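Side-chain contacts in Cag-Z (Helicobacter pylori, PDB 1S2X), which is of unknown function but is encoded in the cag pathogenicity island, whose genes specify a type IV secretion system, and probably serves that system: residues L10-E14 / A15-K19; Q93-T96 / F97-T101; F111-E114 / I115-F119; T177-I180 / I181-N185. The protein carries 1 engineered substitution. All blocks are in the same frame, centred on the assembly; numbering follows the deposited sequence.

Contact 1 of 4, residues L10-E14 / A15-K19; sequences LGFNE and AERQK
The ring of Phe12 receives Arg17 on one face: CG of Arg17 lies 3.4 Å from the ring centroid and 17° off the normal, a CH-pi contact displaced a little toward the rim near CE2. Glu16 CB reaches the same ring obliquely, near CD1. Beyond CG the arginine chain bends at chi3, and its guanidinium stands perpendicular to the ring, the planes 90° apart, and lays one face on the backbone where Asn13 joins Glu14, with Glu14 N 3.5 Å above the guanidinium plane. Toward solvent, the exposed Glu14 runs alongside Arg17, pointing the same way, and its OE1 meets Arg17 NH1 at 3.0 Å in a salt bridge whose hydrogen bond is weak, the carboxylate being turned 76° from the guanidinium. The helix 14-23 begins here: Arg17 N donates to Asn13 O at 2.9 Å and Gln18 N to Glu14 O at 2.9 Å. Asn13 occupies the N-cap position, but its side chain makes no capping bond and turns back instead, ND2 bonding Asp8 O and Glu9 OE2. A large aromatic suits the buried place of Phe12, whose ring also touches Ser87, Arg90 and Cys91 of helix 74-101 and Asn118 of helix 105-135, while Arg17 touches Asn118 and Phe122. Arginine serves two needs at once: its CG methylene covers part of an aromatic face, and its charged end remains near the surface beside an acidic partner. The first helical turn is thus tied to the preceding loop by apolar contact and backbone bonds, the weak ion pair probably adding a modest electrostatic share.

Contact 2 of 4, residues Q93-T96 / F97-T101; sequences QEKT and FAEST
Phe97 meets the preceding turn chiefly through its backbone, N donating to Gln93 O at 3.0 Å in an almost straight bond of 178°. Its ring leads away from that turn and touches Val7, an apolar neighbour for an exposed aromatic; Thr101 OG1, which donates to Phe97 O, stands 3.2 Å above one face, over the centre. Ala98 N follows, donating to Glu94 O at 2.8 Å; its small methyl suits a buried place against Leu108 and Leu10. At Glu99, CG lies anti to the carbonyl carbon (chi1 -50°), which lays it over the previous turn, 3.0 Å from Lys95 O. Glu99 and Lys95, bent at chi3 and chi4, form an i to i+4 acid-lysine pair on the helix surface, a long salt bridge: Glu99 OE2 sits 3.2 Å from Lys95 CE but 3.8 Å from NZ, and has another long, weak ion pair with Lys186 NZ. Ser100 OG turns back to Thr96 O in a weak hydrogen bond of 3.3 Å, as serine commonly does in helices. In this C-terminal part of helix 74-101, Lys95 and Ala98 lean on Val112 and Leu108 of helix 105-135, and Lys95 touches Lys184 beyond helix 161-183.

Contact 3 of 4, residues F111-E114 / I115-F119; sequences FVAE and ISDNF
Ser116 OG is placed between its own backbone N and carbonyl carbon (chi1 64°), the rotation that turns the hydroxyl back to Val112 O, whereas Glu114 CG lies anti to its N and the chain then bends at chi2 to bring the carboxylate round to Asn118. Both are i to i+4 contacts within one continuous alpha-helix, 105-135, of an all-helical fold. Val112 O is gripped twice, by Ser116 N at 3.2 Å and by Ser116 OG at 3.0 Å, so a buried hydroxyl is satisfied by its own helix; serine is small enough to let Tyr179 and Ser183 of helix 161-183 pack against it. Ile115 presses its branched chain on Phe111 O, with CG1 3.2 Å away, and packs against Cys91 and the Glu94 side chain of helix 74-101; its buried position suits an apolar residue. On the more exposed flank, the side chains of Glu114 and Asn118 cross obliquely, with carboxylate and amide planes 62° apart. The stronger partner of Asn118 ND2 is Gly11 O, which ties this helix to the N-terminal loop. Glu114 OE1 receives ND2 only weakly, the two atoms being 3.5 Å apart with an angle of 147° at the hydrogen.

Contact 4 of 4, residues T177-I180 / I181-N185; sequences TKYI and ILSKN
Ser183 makes the close part of this contact, fitting its small side chain against two consecutive carbonyls of the preceding turn, while Thr177, Ile180 and Ile181 occupy the exposed side. With OG between the backbone N and the carbonyl carbon (chi1 67°), the hydroxyl comes to 2.9 Å from Tyr179 O and 3.1 Å from Ile180 O. Its one proton can serve either acceptor, and the geometry leaves the choice unsettled. The backbone N-H is shared between both carbonyls: Ser183 N bonds Tyr179 O at 2.9 Å and also Ile180 O at 3.2 Å, the second from 63° above the Ile180 carbonyl plane and so away from a lone pair. Ser183 OG further lies over one face of the Tyr179 ring, 4.0 Å above its plane and offset toward the rim. Leu182, the buried residue here, bonds through N to Lys178 O at 2.9 Å, and its apolar chain meets Cys91 and Phe119, packing helix 161-183 against helices 74-101 and 105-135. On the exposed side the contacts are apolar atoms on backbone: Ile181 CG1 rests 3.1 Å from Thr177 O, without a side-chain hydrogen bond across the contact, and its chain reaches Tyr88. Lys178, partly exposed, directs its charge outside the contact, to Asp174 in a salt bridge and to Tyr88 in a cation-pi interaction. Near the end of helix 161-183 serine suits the place because its short hydroxyl reaches the carbonyls of the preceding turn. One hydroxyl and one N-H thus both lie on the Tyr179 and Ile180 carbonyls, giving this turn a polar side beside the apolar packing of Leu182.

Along the chain the four contacts come in series, 10-19, 93-101, 111-119 and 177-185, yet all gather toward one end of an elongated helical bundle. Contact 3, on helix 105-135, is in the middle: its centre lies about 11 Å from that of contact 1, 12 Å from contact 2 and 9 Å from contact 4, and it touches all three. Contact 2 also meets contact 1, where Glu94 OE1 takes a probable hydrogen bond from Phe12 N, and contact 4, through Lys95. Contacts 1 and 4 do not touch, their nearest atoms being about 7 Å apart. The two ends of the modelled chain thus lie against the same pair of long, consecutive helices.

Contact 1 of 4, residues L10-E14 / A15-K19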
loop_
_atom_site.group_PDB
_atom_site.type_symbol
_atom_site.label_atom_id
_atom_site.label_comp_id
_atom_site.label_asym_id
_atom_site.label_seq_id
_atom_site.Cartn_x
_atom_site.Cartn_y
_atom_site.Cartn_z
ATOM N N LEU A 10 15.556 1.478 20.400
ATOM C CA LEU A 10 14.601 2.555 20.246
ATOM C C LEU A 10 14.752 3.236 18.887
ATOM O O LEU A 10 15.799 3.075 18.254
ATOM C CB LEU A 10 14.811 3.613 21.330
ATOM C CG LEU A 10 14.483 3.215 22.763
ATOM C CD1 LEU A 10 14.496 4.439 23.669
ATOM C CD2 LEU A 10 13.136 2.497 22.812
ATOM N N GLY A 11 13.740 3.994 18.475
ATOM C CA GLY A 11 13.844 4.743 17.231
ATOM C C GLY A 11 13.303 3.961 16.045
ATOM O O GLY A 11 13.660 4.272 14.914
ATOM N N PHE A 12 12.480 2.966 16.336
ATOM C CA PHE A 12 11.858 2.097 15.340
ATOM C C PHE A 12 12.861 1.665 14.265
ATOM O O PHE A 12 12.683 2.029 13.105
ATOM C CB PHE A 12 10.664 2.815 14.715
ATOM C CG PHE A 12 9.748 1.882 13.937
ATOM C CD1 PHE A 12 9.431 0.631 14.425
ATOM C CD2 PHE A 12 9.221 2.281 12.718
ATOM C CE1 PHE A 12 8.598 -0.227 13.728
ATOM C CE2 PHE A 12 8.381 1.428 12.016
ATOM C CZ PHE A 12 8.076 0.178 12.514
ATOM N N ASN A 13 13.867 0.933 14.694
ATOM C CA ASN A 13 15.023 0.378 14.055
ATOM C C ASN A 13 14.666 -0.373 12.767
ATOM O O ASN A 13 13.535 -0.813 12.616
ATOM C CB ASN A 13 15.730 -0.649 14.953
ATOM C CG ASN A 13 16.711 -0.058 15.936
ATOM O OD1 ASN A 13 17.155 1.081 15.788
ATOM N ND2 ASN A 13 17.059 -0.835 16.963
ATOM N N GLU A 14 15.652 -0.524 11.896
ATOM C CA GLU A 14 15.476 -1.357 10.711
ATOM C C GLU A 14 15.096 -2.767 11.139
ATOM O O GLU A 14 14.318 -3.459 10.482
ATOM C CB GLU A 14 16.736 -1.345 9.858
ATOM C CG GLU A 14 17.938 -0.648 10.453
ATOM C CD GLU A 14 17.911 0.862 10.370
ATOM O OE1 GLU A 14 17.886 1.404 9.240
ATOM O OE2 GLU A 14 17.923 1.508 11.446
ATOM N N ALA A 15 15.627 -3.229 12.265
ATOM C CA ALA A 15 15.318 -4.589 12.703
ATOM C C ALA A 15 13.887 -4.708 13.207
ATOM O O ALA A 15 13.208 -5.722 13.038
ATOM C CB ALA A 15 16.284 -5.030 13.795
ATOM N N GLU A 16 13.416 -3.643 13.848
ATOM C CA GLU A 16 12.048 -3.663 14.370
ATOM C C GLU A 16 11.066 -3.559 13.208
ATOM O O GLU A 16 9.985 -4.137 13.167
ATOM C CB GLU A 16 11.877 -2.525 15.368
ATOM C CG GLU A 16 11.240 -2.901 16.687
ATOM C CD GLU A 16 11.957 -3.982 17.461
ATOM O OE1 GLU A 16 13.192 -3.912 17.593
ATOM O OE2 GLU A 16 11.281 -4.911 17.938
ATOM N N ARG A 17 11.487 -2.781 12.214
ATOM C CA ARG A 17 10.695 -2.615 11.006
ATOM C C ARG A 17 10.588 -3.924 10.242
ATOM O O ARG A 17 9.503 -4.271 9.767
ATOM C CB ARG A 17 11.332 -1.501 10.176
ATOM C CG ARG A 17 11.035 -0.133 10.799
ATOM C CD ARG A 17 11.549 0.976 9.895
ATOM N NE ARG A 17 12.802 0.576 9.262
ATOM C CZ ARG A 17 13.924 1.280 9.338
ATOM N NH1 ARG A 17 15.020 0.838 8.728
ATOM N NH2 ARG A 17 13.931 2.419 10.019
ATOM N N GLN A 18 11.700 -4.641 10.144
ATOM C CA GLN A 18 11.777 -5.903 9.409
ATOM C C GLN A 18 10.939 -6.974 10.082
ATOM O O GLN A 18 10.454 -7.919 9.461
ATOM C CB GLN A 18 13.237 -6.332 9.267
ATOM C CG GLN A 18 13.505 -7.552 8.411
ATOM C CD GLN A 18 13.024 -7.503 6.980
ATOM O OE1 GLN A 18 13.176 -6.524 6.252
ATOM N NE2 GLN A 18 12.413 -8.587 6.510
ATOM N N LYS A 19 10.752 -6.829 11.388
ATOM C CA LYS A 19 9.967 -7.815 12.127
ATOM C C LYS A 19 8.494 -7.684 11.761
ATOM O O LYS A 19 7.750 -8.656 11.649
ATOM C CB LYS A 19 10.150 -7.648 13.635
ATOM C CG LYS A 19 11.582 -7.663 14.147
ATOM C CD LYS A 19 12.281 -8.978 13.848
ATOM C CE LYS A 19 12.329 -9.897 15.077
ATOM N NZ LYS A 19 12.459 -11.321 14.691
#

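Contact 2 of 4, residues Q93-T96 / F97-T101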
loop_
_atom_site.group_PDB
_atom_site.type_symbol
_atom_site.label_atom_id
_atom_site.label_comp_id
_atom_site.label_asym_id
_atom_site.label_seq_id
_atom_site.Cartn_x
_atom_site.Cartn_y
_atom_site.Cartn_z
ATOM N N GLN A 93 4.926 2.034 22.207
ATOM C CA GLN A 93 5.620 1.319 23.254
ATOM C C GLN A 93 7.035 1.878 23.392
ATOM O O GLN A 93 7.497 2.193 24.488
ATOM C CB GLN A 93 5.677 -0.181 22.967
ATOM C CG GLN A 93 6.919 -0.885 23.493
ATOM C CD GLN A 93 6.715 -2.377 23.686
ATOM O OE1 GLN A 93 7.648 -3.123 23.998
ATOM N NE2 GLN A 93 5.475 -2.830 23.507
ATOM N N GLU A 94 7.708 2.007 22.252
ATOM C CA GLU A 94 9.027 2.636 22.250
ATOM C C GLU A 94 8.892 4.029 22.863
ATOM O O GLU A 94 9.616 4.380 23.798
ATOM C CB GLU A 94 9.621 2.706 20.847
ATOM C CG GLU A 94 10.113 1.374 20.305
ATOM C CD GLU A 94 10.954 1.492 19.050
ATOM O OE1 GLU A 94 11.533 2.561 18.767
ATOM O OE2 GLU A 94 11.052 0.473 18.333
ATOM N N LYS A 95 7.945 4.797 22.320
ATOM C CA LYS A 95 7.713 6.158 22.780
ATOM C C LYS A 95 7.539 6.197 24.294
ATOM O O LYS A 95 8.082 7.061 24.979
ATOM C CB LYS A 95 6.489 6.789 22.116
ATOM C CG LYS A 95 6.617 8.306 22.012
ATOM C CD LYS A 95 5.309 8.967 21.595
ATOM C CE LYS A 95 4.712 9.764 22.745
ATOM N NZ LYS A 95 4.062 11.017 22.263
ATOM N N THR A 96 6.770 5.249 24.830
ATOM C CA THR A 96 6.545 5.288 26.272
ATOM C C THR A 96 7.848 5.013 27.024
ATOM O O THR A 96 8.208 5.799 27.902
ATOM C CB THR A 96 5.464 4.290 26.712
ATOM O OG1 THR A 96 4.279 4.489 25.938
ATOM C CG2 THR A 96 5.081 4.529 28.172
ATOM N N PHE A 97 8.524 3.927 26.686
ATOM C CA PHE A 97 9.771 3.518 27.312
ATOM C C PHE A 97 10.843 4.592 27.197
ATOM O O PHE A 97 11.728 4.661 28.056
ATOM C CB PHE A 97 10.324 2.223 26.704
ATOM C CG PHE A 97 11.539 1.686 27.449
ATOM C CD1 PHE A 97 11.382 0.887 28.568
ATOM C CD2 PHE A 97 12.820 1.981 27.022
ATOM C CE1 PHE A 97 12.476 0.394 29.255
ATOM C CE2 PHE A 97 13.922 1.496 27.696
ATOM C CZ PHE A 97 13.752 0.701 28.817
ATOM N N ALA A 98 10.791 5.434 26.166
ATOM C CA ALA A 98 11.785 6.510 26.122
ATOM C C ALA A 98 11.448 7.598 27.145
ATOM O O ALA A 98 12.332 8.162 27.793
ATOM C CB ALA A 98 11.892 7.107 24.734
ATOM N N GLU A 99 10.161 7.900 27.279
ATOM C CA GLU A 99 9.690 8.925 28.203
ATOM C C GLU A 99 9.772 8.403 29.636
ATOM O O GLU A 99 9.657 9.155 30.600
ATOM C CB GLU A 99 8.261 9.364 27.898
ATOM C CG GLU A 99 7.982 9.723 26.458
ATOM C CD GLU A 99 6.502 9.773 26.128
ATOM O OE1 GLU A 99 5.769 8.845 26.534
ATOM O OE2 GLU A 99 6.095 10.753 25.462
ATOM N N SER A 100 9.979 7.096 29.770
ATOM C CA SER A 100 10.129 6.511 31.098
ATOM C C SER A 100 11.608 6.367 31.451
ATOM O O SER A 100 11.957 6.093 32.600
ATOM C CB SER A 100 9.447 5.143 31.180
ATOM O OG SER A 100 8.037 5.239 31.106
ATOM N N THR A 101 12.461 6.533 30.441
ATOM C CA THR A 101 13.872 6.208 30.588
ATOM C C THR A 101 14.807 7.380 30.334
ATOM O O THR A 101 15.977 7.304 30.718
ATOM C CB THR A 101 14.244 5.067 29.607
ATOM O OG1 THR A 101 13.552 3.865 29.970
ATOM C CG2 THR A 101 15.730 4.746 29.670
#

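Contact 3 of 4, residues F111-E114 / I115-F119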
loop_
_atom_site.group_PDB
_atom_site.type_symbol
_atom_site.label_atom_id
_atom_site.label_comp_id
_atom_site.label_asym_id
_atom_site.label_seq_id
_atom_site.Cartn_x
_atom_site.Cartn_y
_atom_site.Cartn_z
ATOM N N PHE A 111 14.607 11.099 20.106
ATOM C CA PHE A 111 14.074 9.749 19.964
ATOM C C PHE A 111 12.619 9.782 19.507
ATOM O O PHE A 111 12.191 8.935 18.729
ATOM C CB PHE A 111 14.212 8.974 21.277
ATOM C CG PHE A 111 15.591 8.369 21.488
ATOM C CD1 PHE A 111 15.968 7.195 20.872
ATOM C CD2 PHE A 111 16.513 8.984 22.319
ATOM C CE1 PHE A 111 17.215 6.623 21.059
ATOM C CE2 PHE A 111 17.760 8.424 22.525
ATOM C CZ PHE A 111 18.120 7.242 21.902
ATOM N N VAL A 112 11.869 10.768 19.988
ATOM C CA VAL A 112 10.466 10.884 19.593
ATOM C C VAL A 112 10.378 11.276 18.127
ATOM O O VAL A 112 9.540 10.764 17.376
ATOM C CB VAL A 112 9.744 11.871 20.520
ATOM C CG1 VAL A 112 8.563 12.556 19.853
ATOM C CG2 VAL A 112 9.292 11.119 21.775
ATOM N N ALA A 113 11.250 12.168 17.674
ATOM C CA ALA A 113 11.290 12.524 16.263
ATOM C C ALA A 113 11.755 11.367 15.379
ATOM O O ALA A 113 11.212 11.150 14.295
ATOM C CB ALA A 113 12.197 13.727 16.062
ATOM N N GLU A 114 12.761 10.612 15.809
ATOM C CA GLU A 114 13.247 9.500 14.998
ATOM C C GLU A 114 12.169 8.433 14.837
ATOM O O GLU A 114 11.945 7.896 13.755
ATOM C CB GLU A 114 14.490 8.864 15.616
ATOM C CG GLU A 114 15.015 7.634 14.901
ATOM C CD GLU A 114 15.900 7.924 13.707
ATOM O OE1 GLU A 114 16.663 7.027 13.297
ATOM O OE2 GLU A 114 15.836 9.046 13.160
ATOM N N ILE A 115 11.524 8.134 15.959
ATOM C CA ILE A 115 10.539 7.067 16.027
ATOM C C ILE A 115 9.341 7.349 15.130
ATOM O O ILE A 115 8.871 6.482 14.395
ATOM C CB ILE A 115 10.060 6.872 17.475
ATOM C CG1 ILE A 115 10.976 5.960 18.299
ATOM C CG2 ILE A 115 8.622 6.378 17.504
ATOM C CD1 ILE A 115 10.672 5.976 19.783
ATOM N N SER A 116 8.828 8.570 15.189
ATOM C CA SER A 116 7.643 8.897 14.407
ATOM C C SER A 116 7.977 9.101 12.934
ATOM O O SER A 116 7.179 8.751 12.062
ATOM C CB SER A 116 6.978 10.139 15.010
ATOM O OG SER A 116 7.843 11.261 14.908
ATOM N N ASP A 117 9.143 9.651 12.632
ATOM C CA ASP A 117 9.616 9.860 11.273
ATOM C C ASP A 117 9.849 8.519 10.575
ATOM O O ASP A 117 9.660 8.409 9.368
ATOM C CB ASP A 117 10.917 10.648 11.210
ATOM C CG ASP A 117 10.805 12.130 11.472
ATOM O OD1 ASP A 117 9.706 12.711 11.382
ATOM O OD2 ASP A 117 11.852 12.740 11.763
ATOM N N ASN A 118 10.267 7.505 11.333
ATOM C CA ASN A 118 10.476 6.209 10.700
ATOM C C ASN A 118 9.143 5.477 10.548
ATOM O O ASN A 118 9.007 4.634 9.657
ATOM C CB ASN A 118 11.472 5.357 11.488
ATOM C CG ASN A 118 12.890 5.869 11.336
ATOM O OD1 ASN A 118 13.184 6.646 10.422
ATOM N ND2 ASN A 118 13.772 5.433 12.232
ATOM N N PHE A 119 8.194 5.807 11.420
ATOM C CA PHE A 119 6.831 5.287 11.308
ATOM C C PHE A 119 6.202 5.881 10.046
ATOM O O PHE A 119 5.624 5.175 9.220
ATOM C CB PHE A 119 5.973 5.583 12.536
ATOM C CG PHE A 119 4.487 5.312 12.372
ATOM C CD1 PHE A 119 3.602 6.319 12.018
ATOM C CD2 PHE A 119 3.973 4.046 12.568
ATOM C CE1 PHE A 119 2.250 6.075 11.848
ATOM C CE2 PHE A 119 2.621 3.780 12.387
ATOM C CZ PHE A 119 1.761 4.792 12.016
#

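Contact 4 of 4, residues T177-I180 / I181-N185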
loop_
_atom_site.group_PDB
_atom_site.type_symbol
_atom_site.label_atom_id
_atom_site.label_comp_id
_atom_site.label_asym_id
_atom_site.label_seq_id
_atom_site.Cartn_x
_atom_site.Cartn_y
_atom_site.Cartn_z
ATOM N N THR A 177 -2.721 10.745 11.049
ATOM C CA THR A 177 -3.218 10.930 12.408
ATOM C C THR A 177 -2.419 10.166 13.448
ATOM O O THR A 177 -2.305 10.584 14.604
ATOM C CB THR A 177 -4.681 10.452 12.508
ATOM O OG1 THR A 177 -5.407 11.207 11.543
ATOM C CG2 THR A 177 -5.247 10.744 13.888
ATOM N N LYS A 178 -1.868 9.024 13.034
ATOM C CA LYS A 178 -1.069 8.251 13.985
ATOM C C LYS A 178 0.297 8.911 14.134
ATOM O O LYS A 178 0.936 8.862 15.183
ATOM C CB LYS A 178 -0.964 6.796 13.539
ATOM C CG LYS A 178 -2.191 5.944 13.845
ATOM C CD LYS A 178 -2.070 4.577 13.195
ATOM C CE LYS A 178 -2.834 3.502 13.958
ATOM N NZ LYS A 178 -4.264 3.433 13.539
ATOM N N TYR A 179 0.735 9.546 13.047
ATOM C CA TYR A 179 1.972 10.310 13.075
ATOM C C TYR A 179 1.826 11.468 14.067
ATOM O O TYR A 179 2.740 11.725 14.844
ATOM C CB TYR A 179 2.343 10.857 11.698
ATOM C CG TYR A 179 3.505 11.824 11.719
ATOM C CD1 TYR A 179 3.323 13.200 11.707
ATOM C CD2 TYR A 179 4.807 11.339 11.756
ATOM C CE1 TYR A 179 4.396 14.064 11.727
ATOM C CE2 TYR A 179 5.891 12.195 11.779
ATOM C CZ TYR A 179 5.676 13.553 11.762
ATOM O OH TYR A 179 6.752 14.409 11.780
ATOM N N ILE A 180 0.690 12.150 13.975
ATOM C CA ILE A 180 0.379 13.232 14.907
ATOM C C ILE A 180 0.604 12.736 16.332
ATOM O O ILE A 180 1.409 13.254 17.093
ATOM C CB ILE A 180 -1.073 13.708 14.770
ATOM C CG1 ILE A 180 -1.350 14.480 13.473
ATOM C CG2 ILE A 180 -1.493 14.537 15.971
ATOM C CD1 ILE A 180 -0.097 14.723 12.657
ATOM N N ILE A 181 -0.135 11.681 16.650
ATOM C CA ILE A 181 -0.070 11.088 17.978
ATOM C C ILE A 181 1.364 10.772 18.382
ATOM O O ILE A 181 1.835 11.236 19.420
ATOM C CB ILE A 181 -0.947 9.822 18.044
ATOM C CG1 ILE A 181 -2.415 10.052 17.684
ATOM C CG2 ILE A 181 -0.846 9.158 19.408
ATOM C CD1 ILE A 181 -3.300 8.884 18.066
ATOM N N LEU A 182 2.068 9.989 17.577
ATOM C CA LEU A 182 3.393 9.505 17.926
ATOM C C LEU A 182 4.421 10.619 18.035
ATOM O O LEU A 182 5.444 10.493 18.712
ATOM C CB LEU A 182 3.869 8.501 16.868
ATOM C CG LEU A 182 3.275 7.101 16.962
ATOM C CD1 LEU A 182 3.735 6.239 15.790
ATOM C CD2 LEU A 182 3.653 6.432 18.276
ATOM N N SER A 183 4.178 11.736 17.352
ATOM C CA SER A 183 5.225 12.749 17.336
ATOM C C SER A 183 5.054 13.823 18.408
ATOM O O SER A 183 5.916 14.712 18.471
ATOM C CB SER A 183 5.245 13.410 15.953
ATOM O OG SER A 183 4.046 14.143 15.759
ATOM N N LYS A 184 3.993 13.741 19.195
ATOM C CA LYS A 184 3.587 14.740 20.165
ATOM C C LYS A 184 4.753 15.375 20.919
ATOM O O LYS A 184 5.331 14.764 21.808
ATOM C CB LYS A 184 2.615 14.145 21.205
ATOM C CG LYS A 184 2.481 15.050 22.422
ATOM C CD LYS A 184 1.820 16.359 22.026
ATOM C CE LYS A 184 0.397 16.133 21.558
ATOM N NZ LYS A 184 -0.612 16.439 22.616
ATOM N N ASN A 185 5.072 16.604 20.532
ATOM C CA ASN A 185 6.171 17.377 21.088
ATOM C C ASN A 185 6.302 17.205 22.603
ATOM O O ASN A 185 5.383 16.689 23.274
ATOM C CB ASN A 185 5.972 18.872 20.730
ATOM C CG ASN A 185 5.885 19.072 19.220
ATOM O OD1 ASN A 185 6.893 19.010 18.519
ATOM N ND2 ASN A 185 4.672 19.323 18.722
#